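Ribonucleoside-diphosphate reductase, alpha chain (Actinobacillus ureae ATCC 25976, PDB 6DQX) probably reduces ribonucleoside diphosphates to deoxyribonucleotides as the catalytic alpha subunit of a class Id ribonucleotide reductase. Local coordinates at residues F300-Y314 and T379-L391. Numbering follows the deposited sequence.
Sequences FDEWKDTEAPEVLTY and TLQEKTLKASQEL
T313 packs as a knob into the hole formed by T384, A387, S388 and L391, joining segments 308-314 and 379-391 of helices 308-327 and 367-395 in the ribonucleotide reductase barrel domain; the segment axes cross at -48° and approach to 8.4 Å. Packing is close at A387, whose CB lies 3.8 Å from E310 CA. The L391 CD2 methyl sits 3.7 Å from the Y314 ring centroid, 7° off the normal, a CH-pi contact over the face. At the other end, L380 CD2 meets the W303 ring obliquely and touches P309 CG.

Two lysines converge on a single carboxylate. K383 NZ takes the syn lone pair of E310 OE2 (2.9 Å), while K386 NZ meets the same oxygen on its anti side (2.8 Å). The E310 chain bends at chi2 (92°), and its carboxylate crosses K383, OE2 near CB and CG, OE1 near CE. K383 curls at chi3 and chi4, bringing NZ to T306 O at 2.7 Å.

Behind this shell, L348 of strand 347-351 touches T313 and T384, and N296 O accepts from W303 NE1. An ST turn shapes the loop: T306 OG1 accepts from A308 N and donates to an in-plane lone pair of W303 O.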
loop_
_atom_site.group_PDB
_atom_site.type_symbol
_atom_site.label_atom_id
_atom_site.label_comp_id
_atom_site.label_asym_id
_atom_site.label_seq_id
_atom_site.Cartn_x
_atom_site.Cartn_y
_atom_site.Cartn_z
ATOM N N PHE A 300 -37.631 -19.943 -17.746
ATOM C CA PHE A 300 -37.197 -19.946 -19.155
ATOM C C PHE A 300 -38.362 -20.106 -20.128
ATOM O O PHE A 300 -38.481 -19.352 -21.108
ATOM C CB PHE A 300 -36.154 -21.036 -19.414
ATOM C CG PHE A 300 -35.729 -21.132 -20.855
ATOM C CD1 PHE A 300 -34.927 -20.151 -21.428
ATOM C CD2 PHE A 300 -36.163 -22.187 -21.654
ATOM C CE1 PHE A 300 -34.562 -20.218 -22.766
ATOM C CE2 PHE A 300 -35.788 -22.254 -22.991
ATOM C CZ PHE A 300 -34.989 -21.281 -23.547
ATOM N N ASP A 301 -39.228 -21.064 -19.840
ATOM C CA ASP A 301 -40.352 -21.356 -20.748
ATOM C C ASP A 301 -41.389 -20.229 -20.802
ATOM O O ASP A 301 -42.159 -20.155 -21.771
ATOM C CB ASP A 301 -40.949 -22.722 -20.424
ATOM C CG ASP A 301 -40.032 -23.840 -20.859
ATOM O OD1 ASP A 301 -39.515 -23.711 -21.975
ATOM O OD2 ASP A 301 -39.804 -24.818 -20.112
ATOM N N GLU A 302 -41.399 -19.353 -19.783
ATOM C CA GLU A 302 -42.151 -18.111 -19.834
ATOM C C GLU A 302 -41.504 -17.014 -20.647
ATOM O O GLU A 302 -42.202 -16.355 -21.414
ATOM C CB GLU A 302 -42.456 -17.541 -18.439
ATOM C CG GLU A 302 -43.277 -18.460 -17.568
ATOM C CD GLU A 302 -43.673 -17.849 -16.233
ATOM O OE1 GLU A 302 -43.618 -16.610 -16.072
ATOM O OE2 GLU A 302 -44.072 -18.631 -15.339
ATOM N N TRP A 303 -40.208 -16.750 -20.450
ATOM C CA TRP A 303 -39.585 -15.572 -21.080
ATOM C C TRP A 303 -38.785 -15.828 -22.352
ATOM O O TRP A 303 -38.401 -14.860 -22.995
ATOM C CB TRP A 303 -38.739 -14.730 -20.080
ATOM C CG TRP A 303 -37.665 -15.472 -19.344
ATOM C CD1 TRP A 303 -37.705 -15.855 -18.048
ATOM C CD2 TRP A 303 -36.377 -15.895 -19.843
ATOM N NE1 TRP A 303 -36.551 -16.504 -17.702
ATOM C CE2 TRP A 303 -35.719 -16.545 -18.786
ATOM C CE3 TRP A 303 -35.725 -15.785 -21.076
ATOM C CZ2 TRP A 303 -34.435 -17.078 -18.913
ATOM C CZ3 TRP A 303 -34.441 -16.300 -21.198
ATOM C CH2 TRP A 303 -33.822 -16.956 -20.123
ATOM N N LYS A 304 -38.624 -17.087 -22.770
ATOM C CA LYS A 304 -37.749 -17.413 -23.923
ATOM C C LYS A 304 -38.108 -16.670 -25.229
ATOM O O LYS A 304 -37.214 -16.370 -26.019
ATOM C CB LYS A 304 -37.674 -18.914 -24.175
ATOM C CG LYS A 304 -39.032 -19.544 -24.465
ATOM C CD LYS A 304 -38.980 -21.050 -24.606
ATOM C CE LYS A 304 -40.381 -21.593 -24.849
ATOM N NZ LYS A 304 -40.432 -23.043 -24.530
ATOM N N ASP A 305 -39.393 -16.384 -25.447
ATOM C CA ASP A 305 -39.842 -15.642 -26.651
ATOM C C ASP A 305 -40.364 -14.241 -26.308
ATOM O O ASP A 305 -41.218 -13.690 -27.013
ATOM C CB ASP A 305 -40.908 -16.461 -27.417
ATOM C CG ASP A 305 -40.387 -17.811 -27.888
ATOM O OD1 ASP A 305 -39.299 -17.875 -28.517
ATOM O OD2 ASP A 305 -41.066 -18.829 -27.657
ATOM N N THR A 306 -39.866 -13.666 -25.211
ATOM C CA THR A 306 -40.137 -12.295 -24.848
ATOM C C THR A 306 -38.880 -11.492 -25.083
ATOM O O THR A 306 -37.819 -12.049 -25.403
ATOM C CB THR A 306 -40.553 -12.141 -23.362
ATOM O OG1 THR A 306 -39.433 -12.377 -22.499
ATOM C CG2 THR A 306 -41.705 -13.104 -22.996
ATOM N N GLU A 307 -38.998 -10.190 -24.874
ATOM C CA GLU A 307 -37.840 -9.293 -24.888
ATOM C C GLU A 307 -37.134 -9.159 -23.537
ATOM O O GLU A 307 -36.310 -8.254 -23.370
ATOM C CB GLU A 307 -38.243 -7.903 -25.383
ATOM C CG GLU A 307 -38.678 -7.893 -26.830
ATOM C CD GLU A 307 -38.974 -6.489 -27.339
ATOM O OE1 GLU A 307 -39.131 -5.545 -26.510
ATOM O OE2 GLU A 307 -39.067 -6.335 -28.574
ATOM N N ALA A 308 -37.348 -10.079 -22.601
ATOM C CA ALA A 308 -36.720 -9.910 -21.276
ATOM C C ALA A 308 -35.168 -9.883 -21.309
ATOM O O ALA A 308 -34.563 -8.973 -20.729
ATOM C CB ALA A 308 -37.235 -10.937 -20.268
ATOM N N PRO A 309 -34.516 -10.828 -22.009
ATOM C CA PRO A 309 -33.040 -10.760 -22.075
ATOM C C PRO A 309 -32.522 -9.508 -22.744
ATOM O O PRO A 309 -31.527 -8.930 -22.292
ATOM C CB PRO A 309 -32.655 -12.001 -22.866
ATOM C CG PRO A 309 -33.803 -12.912 -22.693
ATOM C CD PRO A 309 -35.009 -12.033 -22.683
ATOM N N GLU A 310 -33.234 -9.032 -23.764
ATOM C CA GLU A 310 -32.864 -7.791 -24.421
ATOM C C GLU A 310 -33.001 -6.586 -23.505
ATOM O O GLU A 310 -32.126 -5.697 -23.483
ATOM C CB GLU A 310 -33.719 -7.590 -25.669
ATOM C CG GLU A 310 -33.433 -8.631 -26.735
ATOM C CD GLU A 310 -34.314 -9.854 -26.684
ATOM O OE1 GLU A 310 -34.742 -10.306 -25.592
ATOM O OE2 GLU A 310 -34.538 -10.432 -27.785
ATOM N N VAL A 311 -34.095 -6.558 -22.743
ATOM C CA VAL A 311 -34.319 -5.474 -21.776
ATOM C C VAL A 311 -33.217 -5.461 -20.734
ATOM O O VAL A 311 -32.711 -4.376 -20.392
ATOM C CB VAL A 311 -35.746 -5.550 -21.157
ATOM C CG1 VAL A 311 -35.888 -4.719 -19.889
ATOM C CG2 VAL A 311 -36.754 -5.075 -22.210
ATOM N N LEU A 312 -32.824 -6.646 -20.257
ATOM C CA LEU A 312 -31.755 -6.718 -19.263
ATOM C C LEU A 312 -30.394 -6.261 -19.862
ATOM O O LEU A 312 -29.616 -5.572 -19.195
ATOM C CB LEU A 312 -31.686 -8.115 -18.630
ATOM C CG LEU A 312 -30.862 -8.187 -17.339
ATOM C CD1 LEU A 312 -31.468 -7.329 -16.219
ATOM C CD2 LEU A 312 -30.732 -9.633 -16.873
ATOM N N THR A 313 -30.135 -6.601 -21.126
ATOM C CA THR A 313 -28.934 -6.141 -21.829
ATOM C C THR A 313 -28.865 -4.598 -21.941
ATOM O O THR A 313 -27.825 -3.972 -21.623
ATOM C CB THR A 313 -28.836 -6.808 -23.212
ATOM O OG1 THR A 313 -28.866 -8.236 -23.038
ATOM C CG2 THR A 313 -27.576 -6.371 -23.947
ATOM N N TYR A 314 -29.989 -4.006 -22.362
ATOM C CA TYR A 314 -30.158 -2.546 -22.398
ATOM C C TYR A 314 -29.884 -1.952 -21.027
ATOM O O TYR A 314 -29.192 -0.941 -20.912
ATOM C CB TYR A 314 -31.565 -2.165 -22.823
ATOM C CG TYR A 314 -31.817 -2.115 -24.314
ATOM C CD1 TYR A 314 -31.432 -3.152 -25.158
ATOM C CD2 TYR A 314 -32.465 -1.018 -24.878
ATOM C CE1 TYR A 314 -31.699 -3.102 -26.524
ATOM C CE2 TYR A 314 -32.729 -0.951 -26.237
ATOM C CZ TYR A 314 -32.353 -1.993 -27.053
ATOM O OH TYR A 314 -32.645 -1.924 -28.391
ATOM N N THR A 379 -30.159 -19.634 -26.892
ATOM C CA THR A 379 -31.179 -18.587 -26.918
ATOM C C THR A 379 -30.631 -17.292 -26.321
ATOM O O THR A 379 -30.788 -16.204 -26.886
ATOM C CB THR A 379 -32.432 -19.016 -26.145
ATOM O OG1 THR A 379 -32.969 -20.230 -26.721
ATOM C CG2 THR A 379 -33.492 -17.960 -26.170
ATOM N N LEU A 380 -29.992 -17.432 -25.175
ATOM C CA LEU A 380 -29.373 -16.238 -24.533
ATOM C C LEU A 380 -28.279 -15.578 -25.364
ATOM O O LEU A 380 -28.244 -14.349 -25.475
ATOM C CB LEU A 380 -28.886 -16.596 -23.139
ATOM C CG LEU A 380 -30.029 -16.703 -22.120
ATOM C CD1 LEU A 380 -29.472 -17.245 -20.807
ATOM C CD2 LEU A 380 -30.774 -15.395 -21.934
ATOM N N GLN A 381 -27.426 -16.378 -26.007
ATOM C CA GLN A 381 -26.369 -15.825 -26.857
ATOM C C GLN A 381 -26.980 -14.981 -27.986
ATOM O O GLN A 381 -26.523 -13.872 -28.277
ATOM C CB GLN A 381 -25.500 -16.925 -27.441
ATOM C CG GLN A 381 -24.363 -16.423 -28.324
ATOM C CD GLN A 381 -23.708 -17.483 -29.183
ATOM O OE1 GLN A 381 -24.393 -18.275 -29.867
ATOM N NE2 GLN A 381 -22.368 -17.461 -29.224
ATOM N N GLU A 382 -28.038 -15.518 -28.599
ATOM C CA GLU A 382 -28.648 -14.846 -29.749
ATOM C C GLU A 382 -29.323 -13.551 -29.359
ATOM O O GLU A 382 -29.170 -12.524 -30.042
ATOM C CB GLU A 382 -29.654 -15.792 -30.433
ATOM C CG GLU A 382 -28.962 -16.938 -31.156
ATOM C CD GLU A 382 -29.902 -18.040 -31.648
ATOM O OE1 GLU A 382 -31.113 -17.982 -31.356
ATOM O OE2 GLU A 382 -29.419 -18.999 -32.311
ATOM N N LYS A 383 -30.077 -13.601 -28.267
ATOM C CA LYS A 383 -30.879 -12.465 -27.832
ATOM C C LYS A 383 -30.028 -11.327 -27.285
ATOM O O LYS A 383 -30.260 -10.153 -27.627
ATOM C CB LYS A 383 -31.954 -12.918 -26.847
ATOM C CG LYS A 383 -33.023 -13.734 -27.564
ATOM C CD LYS A 383 -33.971 -14.452 -26.639
ATOM C CE LYS A 383 -35.098 -13.601 -26.107
ATOM N NZ LYS A 383 -35.931 -12.928 -27.166
ATOM N N THR A 384 -29.014 -11.669 -26.493
ATOM C CA THR A 384 -28.086 -10.625 -25.969
ATOM C C THR A 384 -27.268 -9.964 -27.091
ATOM O O THR A 384 -27.097 -8.747 -27.102
ATOM C CB THR A 384 -27.146 -11.154 -24.863
ATOM O OG1 THR A 384 -26.386 -12.273 -25.319
ATOM C CG2 THR A 384 -27.935 -11.543 -23.640
ATOM N N LEU A 385 -26.776 -10.745 -28.054
ATOM C CA LEU A 385 -26.074 -10.169 -29.179
ATOM C C LEU A 385 -26.981 -9.250 -30.018
ATOM O O LEU A 385 -26.581 -8.160 -30.409
ATOM C CB LEU A 385 -25.481 -11.259 -30.086
ATOM C CG LEU A 385 -24.781 -10.791 -31.352
ATOM C CD1 LEU A 385 -23.697 -9.756 -31.021
ATOM C CD2 LEU A 385 -24.196 -11.980 -32.122
ATOM N N LYS A 386 -28.192 -9.698 -30.283
ATOM C CA LYS A 386 -29.158 -8.872 -31.012
ATOM C C LYS A 386 -29.349 -7.539 -30.318
ATOM O O LYS A 386 -29.345 -6.490 -30.954
ATOM C CB LYS A 386 -30.489 -9.608 -31.121
ATOM C CG LYS A 386 -31.594 -8.823 -31.820
ATOM C CD LYS A 386 -32.881 -9.621 -31.866
ATOM C CE LYS A 386 -33.496 -9.740 -30.487
ATOM N NZ LYS A 386 -34.959 -10.000 -30.509
ATOM N N ALA A 387 -29.506 -7.588 -28.997
ATOM C CA ALA A 387 -29.702 -6.395 -28.211
ATOM C C ALA A 387 -28.485 -5.444 -28.297
ATOM O O ALA A 387 -28.640 -4.228 -28.477
ATOM C CB ALA A 387 -30.050 -6.760 -26.769
ATOM N N SER A 388 -27.281 -6.008 -28.268
ATOM C CA SER A 388 -26.051 -5.205 -28.349
ATOM C C SER A 388 -25.916 -4.554 -29.732
ATOM O O SER A 388 -25.490 -3.412 -29.846
ATOM C CB SER A 388 -24.818 -6.049 -28.085
ATOM O OG SER A 388 -23.699 -5.224 -27.847
ATOM N N GLN A 389 -26.322 -5.284 -30.769
ATOM C CA GLN A 389 -26.393 -4.711 -32.135
ATOM C C GLN A 389 -27.369 -3.539 -32.237
ATOM O O GLN A 389 -27.030 -2.517 -32.816
ATOM C CB GLN A 389 -26.742 -5.807 -33.161
ATOM C CG GLN A 389 -25.634 -6.847 -33.350
ATOM C CD GLN A 389 -26.095 -8.110 -34.057
ATOM O OE1 GLN A 389 -27.279 -8.375 -34.172
ATOM N NE2 GLN A 389 -25.155 -8.898 -34.509
ATOM N N GLU A 390 -28.567 -3.668 -31.658
ATOM C CA GLU A 390 -29.563 -2.584 -31.617
ATOM C C GLU A 390 -29.051 -1.375 -30.827
ATOM O O GLU A 390 -29.249 -0.211 -31.229
ATOM C CB GLU A 390 -30.874 -3.038 -30.961
ATOM C CG GLU A 390 -31.603 -4.152 -31.699
ATOM C CD GLU A 390 -32.657 -4.879 -30.871
ATOM O OE1 GLU A 390 -32.872 -4.599 -29.651
ATOM O OE2 GLU A 390 -33.291 -5.767 -31.467
ATOM N N LEU A 391 -28.393 -1.657 -29.703
ATOM C CA LEU A 391 -27.779 -0.599 -28.918
ATOM C C LEU A 391 -26.727 0.206 -29.685
ATOM O O LEU A 391 -26.609 1.412 -29.472
ATOM C CB LEU A 391 -27.158 -1.160 -27.637
ATOM C CG LEU A 391 -28.116 -1.607 -26.543
ATOM C CD1 LEU A 391 -27.399 -2.531 -25.537
ATOM C CD2 LEU A 391 -28.749 -0.409 -25.831
#